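Local coordinates for protein alpha-1,3-glucanase (Bacillus circulans, PDB 5ZRU) that probably hydrolyses alpha-1,3-glucan as a glycoside hydrolase family 87 enzyme, this chain being its catalytic unit, with bound calcium and zinc ions, at residues F453-I459 with F489-I495. Numbering follows the deposited sequence.
Sequences FSDTTII and FTNIDII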
# COMPACT_ATOMS: atom_id res chain seq x y z
N PHE A 453 14.28 -12.54 -4.10
CA PHE A 453 12.93 -12.31 -4.61
C PHE A 453 12.51 -13.55 -5.37
O PHE A 453 13.26 -14.05 -6.21
CB PHE A 453 12.88 -11.10 -5.56
CG PHE A 453 13.25 -9.79 -4.91
CD1 PHE A 453 14.57 -9.37 -4.84
CD2 PHE A 453 12.26 -8.97 -4.39
CE1 PHE A 453 14.91 -8.17 -4.26
CE2 PHE A 453 12.59 -7.76 -3.80
CZ PHE A 453 13.92 -7.35 -3.74
N SER A 454 11.31 -14.06 -5.10
CA SER A 454 10.92 -15.26 -5.82
C SER A 454 9.41 -15.35 -5.96
O SER A 454 8.65 -14.70 -5.23
CB SER A 454 11.43 -16.53 -5.14
OG SER A 454 10.57 -16.89 -4.06
N ASP A 455 9.00 -16.17 -6.93
CA ASP A 455 7.63 -16.64 -7.06
C ASP A 455 6.65 -15.48 -7.12
O ASP A 455 5.70 -15.40 -6.35
CB ASP A 455 7.30 -17.60 -5.91
CG ASP A 455 8.13 -18.87 -5.98
OD1 ASP A 455 7.78 -19.75 -6.80
OD2 ASP A 455 9.14 -18.97 -5.25
N THR A 456 6.90 -14.56 -8.04
CA THR A 456 6.20 -13.29 -8.00
C THR A 456 5.75 -12.91 -9.40
O THR A 456 6.49 -13.09 -10.37
CB THR A 456 7.08 -12.20 -7.38
OG1 THR A 456 7.24 -12.46 -5.98
CG2 THR A 456 6.48 -10.80 -7.57
N THR A 457 4.52 -12.40 -9.50
CA THR A 457 3.94 -11.94 -10.75
C THR A 457 3.82 -10.42 -10.71
O THR A 457 3.33 -9.86 -9.73
CB THR A 457 2.56 -12.57 -10.98
OG1 THR A 457 2.73 -13.98 -11.11
CG2 THR A 457 1.91 -12.02 -12.25
N ILE A 458 4.30 -9.78 -11.77
CA ILE A 458 4.36 -8.33 -11.90
C ILE A 458 3.60 -7.96 -13.16
O ILE A 458 3.83 -8.56 -14.21
CB ILE A 458 5.81 -7.83 -11.99
CG1 ILE A 458 6.55 -8.08 -10.67
CG2 ILE A 458 5.85 -6.37 -12.43
CD1 ILE A 458 8.08 -7.99 -10.79
N ILE A 459 2.69 -6.99 -13.06
CA ILE A 459 1.78 -6.67 -14.16
C ILE A 459 1.69 -5.15 -14.32
O ILE A 459 1.45 -4.44 -13.34
CB ILE A 459 0.38 -7.27 -13.94
CG1 ILE A 459 0.45 -8.78 -13.75
CG2 ILE A 459 -0.55 -6.93 -15.12
CD1 ILE A 459 -0.91 -9.43 -13.46
N PHE A 489 16.86 -13.39 -7.99
CA PHE A 489 15.46 -13.35 -8.41
C PHE A 489 15.14 -14.68 -9.05
O PHE A 489 15.83 -15.10 -9.99
CB PHE A 489 15.21 -12.23 -9.43
CG PHE A 489 15.52 -10.86 -8.92
CD1 PHE A 489 16.82 -10.41 -8.84
CD2 PHE A 489 14.49 -10.01 -8.54
CE1 PHE A 489 17.11 -9.14 -8.38
CE2 PHE A 489 14.77 -8.74 -8.08
CZ PHE A 489 16.08 -8.31 -8.00
N THR A 490 14.10 -15.36 -8.56
CA THR A 490 13.78 -16.69 -9.09
C THR A 490 12.28 -16.83 -9.30
O THR A 490 11.50 -16.50 -8.40
CB THR A 490 14.30 -17.78 -8.15
OG1 THR A 490 15.71 -17.59 -7.96
CG2 THR A 490 14.06 -19.16 -8.75
N ASN A 491 11.87 -17.33 -10.46
CA ASN A 491 10.46 -17.57 -10.76
C ASN A 491 9.67 -16.26 -10.70
O ASN A 491 8.78 -16.07 -9.88
CB ASN A 491 9.87 -18.60 -9.79
CG ASN A 491 10.31 -20.02 -10.11
OD1 ASN A 491 10.35 -20.42 -11.28
ND2 ASN A 491 10.64 -20.78 -9.07
N ILE A 492 10.03 -15.33 -11.59
CA ILE A 492 9.37 -14.04 -11.67
C ILE A 492 8.71 -13.93 -13.03
O ILE A 492 9.37 -14.13 -14.05
CB ILE A 492 10.34 -12.85 -11.47
CG1 ILE A 492 11.29 -13.08 -10.29
CG2 ILE A 492 9.56 -11.53 -11.36
CD1 ILE A 492 10.64 -13.02 -8.93
N ASP A 493 7.42 -13.59 -13.05
CA ASP A 493 6.70 -13.31 -14.29
C ASP A 493 6.47 -11.81 -14.37
O ASP A 493 5.89 -11.22 -13.45
CB ASP A 493 5.38 -14.07 -14.33
CG ASP A 493 5.58 -15.57 -14.38
OD1 ASP A 493 5.88 -16.09 -15.48
OD2 ASP A 493 5.49 -16.22 -13.32
N ILE A 494 6.95 -11.20 -15.45
CA ILE A 494 6.89 -9.75 -15.63
C ILE A 494 6.08 -9.49 -16.90
O ILE A 494 6.57 -9.73 -18.01
CB ILE A 494 8.28 -9.11 -15.72
CG1 ILE A 494 9.25 -9.76 -14.71
CG2 ILE A 494 8.19 -7.62 -15.46
CD1 ILE A 494 10.68 -9.17 -14.72
N ILE A 495 4.87 -8.96 -16.74
CA ILE A 495 3.87 -8.92 -17.80
C ILE A 495 3.53 -7.48 -18.15
O ILE A 495 3.19 -6.68 -17.27
CB ILE A 495 2.61 -9.70 -17.40
CG1 ILE A 495 2.98 -11.15 -17.10
CG2 ILE A 495 1.52 -9.56 -18.46
CD1 ILE A 495 1.98 -11.84 -16.22
O HOH W 1 11.22 -19.99 -6.37
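With CG anti to the carbonyl carbon in both Phe-453 (chi1 -63°) and Phe-489 (chi1 -60°), the two phenyl rings leave neighbouring strands in the same direction and lie side by side. Their planes are within 7° of parallel but slid apart, centroids 4.8 Å apart, with little overlap; Phe-453 CD1 comes to 3.3 Å from Phe-489 CE2. Phe-489 in turn stacks on Phe-515, while the Phe-412 ring meets Phe-453 at an inclined angle. Further along the same buried face, Ile-492 bends its CD1 back toward residues 453-454, 3.8 Å from Ser-454 CA, and turns its CG2 to Ile-458 CD1. Ile-458 and Ile-494 then run alongside each other, touching through their CG2 methyls.

These are successive coils of the right-handed parallel beta-helix of the D2 catalytic region, stacked in exact register, and their repeated side chains line its interior in rows of aromatic and aliphatic residues. Both chains turn a corner at Asp-455 and Asn-491, whose backbones take left-handed helical angles. At the corner, Asp-455 N donates to Thr-490 O of the next coil, and Thr-456 N to Asn-491 O at 3.0 Å; past it the bonds continue from Asp-493 N to Thr-456 O and from Ile-458 N to Asp-493 O. Thr-456 OG1 also closes onto Ser-454 O (2.8 Å), from above the carbonyl plane.

On the outside, a water donates to Asp-455 OD2 (2.6 Å) and accepts from Asn-491 ND2, linking the two corner side chains; Ser-454 OG reaches the same carboxylate oxygen on its anti side. Beyond the corner, Arg-12 joins the coils, hydrogen-bonding Thr-457 OG1 and forming a salt bridge with Asp-493 OD2.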